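Aldehyde dehydrogenase (Staphylococcus aureus, PDB 6K0Z) oxidises 4,4'-diaponeurosporen-4-al to 4,4'-diaponeurosporenoic acid, an NAD-dependent step in making the carotenoid virulence pigment staphyloxanthin. Local coordinates at residues 105-110 and 432-437; 112-117 and 139-144. The protein carries 1 engineered substitution. All coordinates share one frame; numbering follows the deposited sequence.

Interaction 1: 105-110 and 432-437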
loop_
_atom_site.group_PDB
_atom_site.type_symbol
_atom_site.label_atom_id
_atom_site.label_comp_id
_atom_site.label_asym_id
_atom_site.label_seq_id
_atom_site.Cartn_x
_atom_site.Cartn_y
_atom_site.Cartn_z
ATOM N N SER A 105 -2.785 8.967 -22.084
ATOM C CA SER A 105 -2.696 8.227 -20.834
ATOM C C SER A 105 -2.315 9.176 -19.707
ATOM O O SER A 105 -1.389 9.981 -19.859
ATOM C CB SER A 105 -1.669 7.083 -20.938
ATOM O OG SER A 105 -2.118 6.062 -21.820
ATOM N N TYR A 106 -3.025 9.076 -18.576
ATOM C CA TYR A 106 -2.825 9.979 -17.448
ATOM C C TYR A 106 -2.966 9.225 -16.136
ATOM O O TYR A 106 -3.573 8.151 -16.067
ATOM C CB TYR A 106 -3.833 11.142 -17.436
ATOM C CG TYR A 106 -4.044 11.853 -18.751
ATOM C CD1 TYR A 106 -4.882 11.320 -19.726
ATOM C CD2 TYR A 106 -3.444 13.077 -19.003
ATOM C CE1 TYR A 106 -5.093 11.975 -20.923
ATOM C CE2 TYR A 106 -3.649 13.742 -20.199
ATOM C CZ TYR A 106 -4.471 13.185 -21.157
ATOM O OH TYR A 106 -4.678 13.844 -22.352
ATOM N N ILE A 107 -2.433 9.829 -15.080
ATOM C CA ILE A 107 -2.661 9.381 -13.717
ATOM C C ILE A 107 -3.042 10.609 -12.909
ATOM O O ILE A 107 -2.233 11.536 -12.762
ATOM C CB ILE A 107 -1.433 8.693 -13.110
ATOM C CG1 ILE A 107 -1.181 7.358 -13.807
ATOM C CG2 ILE A 107 -1.634 8.489 -11.608
ATOM C CD1 ILE A 107 0.178 6.788 -13.530
ATOM N N LYS A 108 -4.263 10.617 -12.381
ATOM C CA LYS A 108 -4.743 11.713 -11.557
ATOM C C LYS A 108 -4.503 11.369 -10.095
ATOM O O LYS A 108 -4.632 10.209 -9.693
ATOM C CB LYS A 108 -6.224 11.960 -11.838
ATOM C CG LYS A 108 -6.910 12.914 -10.871
ATOM C CD LYS A 108 -8.179 13.475 -11.465
ATOM C CE LYS A 108 -8.580 14.771 -10.793
ATOM N NZ LYS A 108 -9.402 14.543 -9.556
ATOM N N LYS A 109 -4.117 12.367 -9.310
ATOM C CA LYS A 109 -3.817 12.172 -7.894
ATOM C C LYS A 109 -4.992 12.724 -7.094
ATOM O O LYS A 109 -5.096 13.937 -6.894
ATOM C CB LYS A 109 -2.512 12.859 -7.505
ATOM C CG LYS A 109 -1.387 12.782 -8.549
ATOM C CD LYS A 109 -0.610 11.487 -8.453
ATOM C CE LYS A 109 0.703 11.583 -9.202
ATOM N NZ LYS A 109 1.836 11.878 -8.272
ATOM N N GLU A 110 -5.864 11.834 -6.615
ATOM C CA GLU A 110 -7.097 12.241 -5.954
ATOM C C GLU A 110 -7.153 11.739 -4.510
ATOM O O GLU A 110 -6.565 10.702 -4.176
ATOM C CB GLU A 110 -8.323 11.737 -6.728
ATOM C CG GLU A 110 -8.768 10.341 -6.355
ATOM C CD GLU A 110 -9.865 9.812 -7.278
ATOM O OE1 GLU A 110 -10.277 10.567 -8.187
ATOM O OE2 GLU A 110 -10.358 8.679 -7.053
ATOM N N THR A 432 -3.255 9.340 -1.008
ATOM C CA THR A 432 -3.640 9.617 -2.384
ATOM C C THR A 432 -4.090 8.339 -3.069
ATOM O O THR A 432 -3.499 7.279 -2.859
ATOM C CB THR A 432 -2.478 10.212 -3.178
ATOM O OG1 THR A 432 -2.133 11.488 -2.629
ATOM C CG2 THR A 432 -2.849 10.368 -4.646
ATOM N N HIS A 433 -5.124 8.437 -3.892
ATOM C CA HIS A 433 -5.412 7.387 -4.852
ATOM C C HIS A 433 -4.875 7.832 -6.204
ATOM O O HIS A 433 -5.146 8.954 -6.650
ATOM C CB HIS A 433 -6.909 7.077 -4.928
ATOM C CG HIS A 433 -7.262 6.101 -6.008
ATOM N ND1 HIS A 433 -6.608 4.897 -6.171
ATOM C CD2 HIS A 433 -8.174 6.170 -7.005
ATOM C CE1 HIS A 433 -7.114 4.260 -7.213
ATOM N NE2 HIS A 433 -8.065 5.012 -7.738
ATOM N N GLU A 434 -4.081 6.977 -6.835
ATOM C CA GLU A 434 -3.584 7.257 -8.173
ATOM C C GLU A 434 -4.555 6.625 -9.155
ATOM O O GLU A 434 -4.721 5.403 -9.176
ATOM C CB GLU A 434 -2.162 6.742 -8.356
ATOM C CG GLU A 434 -1.177 7.564 -7.584
ATOM C CD GLU A 434 0.244 7.267 -7.963
ATOM O OE1 GLU A 434 0.497 6.214 -8.600
ATOM O OE2 GLU A 434 1.111 8.101 -7.628
ATOM N N LYS A 435 -5.221 7.464 -9.936
ATOM C CA LYS A 435 -6.332 7.048 -10.780
ATOM C C LYS A 435 -5.879 7.124 -12.233
ATOM O O LYS A 435 -5.728 8.217 -12.790
ATOM C CB LYS A 435 -7.558 7.925 -10.521
ATOM C CG LYS A 435 -8.853 7.414 -11.139
ATOM C CD LYS A 435 -10.066 8.227 -10.667
ATOM C CE LYS A 435 -10.211 9.520 -11.453
ATOM N NZ LYS A 435 -11.111 10.478 -10.751
ATOM N N SER A 436 -5.654 5.966 -12.839
ATOM C CA SER A 436 -5.299 5.904 -14.244
ATOM C C SER A 436 -6.524 6.178 -15.103
ATOM O O SER A 436 -7.559 5.531 -14.943
ATOM C CB SER A 436 -4.730 4.533 -14.592
ATOM O OG SER A 436 -3.573 4.263 -13.838
ATOM N N TYR A 437 -6.406 7.108 -16.036
ATOM C CA TYR A 437 -7.438 7.211 -17.049
ATOM C C TYR A 437 -6.799 7.493 -18.401
ATOM O O TYR A 437 -5.741 8.127 -18.492
ATOM C CB TYR A 437 -8.503 8.262 -16.683
ATOM C CG TYR A 437 -8.044 9.699 -16.635
ATOM C CD1 TYR A 437 -7.426 10.219 -15.501
ATOM C CD2 TYR A 437 -8.280 10.550 -17.705
ATOM C CE1 TYR A 437 -7.022 11.549 -15.457
ATOM C CE2 TYR A 437 -7.886 11.869 -17.672
ATOM C CZ TYR A 437 -7.258 12.370 -16.554
ATOM O OH TYR A 437 -6.874 13.696 -16.546
#
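Residues 105-110 and 432-437 run antiparallel, with Tyr106-Tyr437, Lys108-Lys435 and Glu110-His433 as hydrogen-bonded pairs; Lys108 N meets Lys435 O, and Lys435 N meets Lys108 O, both at 2.8 Å. On the face of these pairs, the Tyr106 and Tyr437 rings are near parallel, 14° apart, yet slid so far that they barely overlap. What lies over the Tyr437 ring is Tyr106 CB, 3.9 Å from the ring centroid, a CH-pi contact. Lys435 NZ reaches Glu110 OE1 at 2.7 Å on the syn side of the carboxylate; a bend at chi3 (81°) turns the lysine tip toward it. Glu110 OE2 lies 3.3 Å from His433 CD2, at the ring edge, and hydrogen-bonds Ser391 OG of the second subunit. With strand 92-94 on the other edge of 104-118, these strands form the beta arm of the aldehyde dehydrogenase oligomerisation domain, and at Tyr437 the sheet runs on into a strand of the second subunit. Lysine suits position 435, being long enough to reach Glu110 and also donate to the backbone O of Ile387 in that subunit; Glu434 OE1 forms a salt bridge with Arg421 there. On the opposite face, Ile107 CG2 packs 3.7 Å from Glu434 CB, and Lys109 runs beside Glu434 in a long salt bridge.

Interaction 2: 112-117 and 139-144; sequences YGTVLI and GNTAII. With EDO (1,2-ethanediol), chain D.
Strands 114-117 and 141-144 run parallel, their axes 4.6 Å apart at closest approach and 26° from alignment, with Thr114 level with Thr141. They are the two strands of a beta-alpha-beta unit whose crossover is helix 126-138, part of the Rossmann-like nucleotide-binding domain of aldehyde dehydrogenases. Val115 O accepts from Ile143 N at 2.8 Å, and Ile143 O from Ile117 N at 2.9 Å. Gly139 ends the helix in a Schellman motif; at its positive phi, as at that of Gly113, a CB would jam against the preceding carbonyl oxygen. Asn140 sends OD1 to the break in strand 104-118, just ahead of residues 114-117. There the amide oxygen takes Gly113 N in its own plane at 3.0 Å and, weakly, Tyr112 N, while ND2 is bound by Ala135 O; asparagine suits the place because one flat group both accepts and donates. The Val115 side chain passes obliquely by this amide, its CG2 3.8 Å from Asn140 OD1. Tyr112 OH hydrogen-bonds O1 of an ethanediol, probably from the crystallisation liquor, at 2.9 Å. Val115, Ile117, Ala142 and Ile144 share one face, where Leu132 of the crossover helix packs on the last three, so aliphatic residues fit. On the other, beneath helix 10-24, Thr114 OG1 donates to Thr141 OG1 at 2.8 Å, and the latter hydroxyl also bonds Ser18 OG.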
loop_
_atom_site.group_PDB
_atom_site.type_symbol
_atom_site.label_atom_id
_atom_site.label_comp_id
_atom_site.label_asym_id
_atom_site.label_seq_id
_atom_site.Cartn_x
_atom_site.Cartn_y
_atom_site.Cartn_z
ATOM N N TYR A 112 -8.572 10.201 -0.855
ATOM C CA TYR A 112 -9.415 9.078 -0.476
ATOM C C TYR A 112 -10.770 9.546 0.019
ATOM O O TYR A 112 -11.786 8.894 -0.245
ATOM C CB TYR A 112 -8.732 8.238 0.601
ATOM C CG TYR A 112 -7.755 7.232 0.054
ATOM C CD1 TYR A 112 -8.200 6.041 -0.515
ATOM C CD2 TYR A 112 -6.385 7.470 0.102
ATOM C CE1 TYR A 112 -7.303 5.114 -1.018
ATOM C CE2 TYR A 112 -5.484 6.557 -0.400
ATOM C CZ TYR A 112 -5.942 5.387 -0.958
ATOM O OH TYR A 112 -5.026 4.497 -1.458
ATOM N N GLY A 113 -10.810 10.652 0.752
ATOM C CA GLY A 113 -12.055 11.075 1.362
ATOM C C GLY A 113 -11.859 11.554 2.785
ATOM O O GLY A 113 -11.161 12.546 3.012
ATOM N N THR A 114 -12.479 10.875 3.748
ATOM C CA THR A 114 -12.313 11.195 5.158
ATOM C C THR A 114 -11.381 10.172 5.778
ATOM O O THR A 114 -11.481 8.976 5.503
ATOM C CB THR A 114 -13.648 11.224 5.902
ATOM O OG1 THR A 114 -14.505 12.199 5.289
ATOM C CG2 THR A 114 -13.451 11.609 7.370
ATOM N N VAL A 115 -10.487 10.654 6.624
ATOM C CA VAL A 115 -9.272 9.954 6.998
ATOM C C VAL A 115 -9.137 9.980 8.511
ATOM O O VAL A 115 -9.446 10.992 9.154
ATOM C CB VAL A 115 -8.054 10.618 6.328
ATOM C CG1 VAL A 115 -6.790 10.379 7.129
ATOM C CG2 VAL A 115 -7.933 10.151 4.875
ATOM N N LEU A 116 -8.674 8.866 9.076
ATOM C CA LEU A 116 -8.467 8.733 10.509
ATOM C C LEU A 116 -6.978 8.664 10.790
ATOM O O LEU A 116 -6.250 7.904 10.137
ATOM C CB LEU A 116 -9.154 7.482 11.061
ATOM C CG LEU A 116 -8.762 7.037 12.471
ATOM C CD1 LEU A 116 -9.024 8.123 13.508
ATOM C CD2 LEU A 116 -9.518 5.764 12.845
ATOM N N ILE A 117 -6.527 9.456 11.757
ATOM C CA ILE A 117 -5.130 9.467 12.175
ATOM C C ILE A 117 -5.109 9.169 13.663
ATOM O O ILE A 117 -5.699 9.916 14.451
ATOM C CB ILE A 117 -4.452 10.812 11.865
ATOM C CG1 ILE A 117 -4.321 10.999 10.360
ATOM C CG2 ILE A 117 -3.089 10.907 12.540
ATOM C CD1 ILE A 117 -3.790 12.350 9.990
ATOM N N GLY A 139 -5.750 16.319 -0.014
ATOM C CA GLY A 139 -7.106 16.782 -0.244
ATOM C C GLY A 139 -8.189 16.060 0.526
ATOM O O GLY A 139 -9.321 15.950 0.036
ATOM N N ASN A 140 -7.883 15.561 1.715
ATOM C CA ASN A 140 -8.833 14.804 2.511
ATOM C C ASN A 140 -9.372 15.670 3.641
ATOM O O ASN A 140 -8.864 16.755 3.926
ATOM C CB ASN A 140 -8.171 13.545 3.088
ATOM C CG ASN A 140 -7.519 12.680 2.029
ATOM O OD1 ASN A 140 -8.150 11.787 1.469
ATOM N ND2 ASN A 140 -6.245 12.927 1.764
ATOM N N THR A 141 -10.419 15.173 4.289
ATOM C CA THR A 141 -10.744 15.599 5.639
ATOM C C THR A 141 -10.119 14.625 6.631
ATOM O O THR A 141 -9.705 13.519 6.274
ATOM C CB THR A 141 -12.255 15.685 5.843
ATOM O OG1 THR A 141 -12.848 14.393 5.668
ATOM C CG2 THR A 141 -12.848 16.648 4.842
ATOM N N ALA A 142 -10.026 15.047 7.885
ATOM C CA ALA A 142 -9.278 14.259 8.848
ATOM C C ALA A 142 -9.944 14.306 10.205
ATOM O O ALA A 142 -10.410 15.359 10.647
ATOM C CB ALA A 142 -7.833 14.745 8.990
ATOM N N ILE A 143 -9.974 13.149 10.858
ATOM C CA ILE A 143 -10.326 13.034 12.264
ATOM C C ILE A 143 -9.113 12.463 12.975
ATOM O O ILE A 143 -8.556 11.447 12.540
ATOM C CB ILE A 143 -11.580 12.166 12.462
ATOM C CG1 ILE A 143 -12.806 12.958 12.010
ATOM C CG2 ILE A 143 -11.715 11.731 13.913
ATOM C CD1 ILE A 143 -13.968 12.108 11.673
ATOM N N ILE A 144 -8.687 13.132 14.044
ATOM C CA ILE A 144 -7.415 12.864 14.700
ATOM C C ILE A 144 -7.676 12.291 16.081
ATOM O O ILE A 144 -8.480 12.837 16.847
ATOM C CB ILE A 144 -6.553 14.135 14.790
ATOM C CG1 ILE A 144 -6.044 14.500 13.402
ATOM C CG2 ILE A 144 -5.391 13.934 15.758
ATOM C CD1 ILE A 144 -5.633 15.937 13.266
HETATM C C1 EDO D . -3.809 2.731 -5.087
HETATM O O1 EDO D . -4.451 3.178 -3.927
HETATM C C2 EDO D . -3.451 3.975 -5.812
HETATM O O2 EDO D . -2.557 4.662 -5.000
#

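Strand 104-118 serves both contacts, pairing with 432-437 in its first half and with 141-144 in its second, so interactions 1 and 2 belong to one sheet although their centres lie 19 Å apart. Interaction 1 is partly buried, in an arm that meets the second subunit, and relies on charged and aromatic side chains. Interaction 2 is buried within the domain: aliphatic residues face the crossover helix, and the Asn140 and Thr141 side chains find their partners inside the chain. The side chain of Ile117 there lies about 10 Å from that of Glu217, a predicted active-site residue, whereas interaction 1 is remote from such sites. Tyr112 joins the two, its CE2 packing 3.2 Å from Thr432 O.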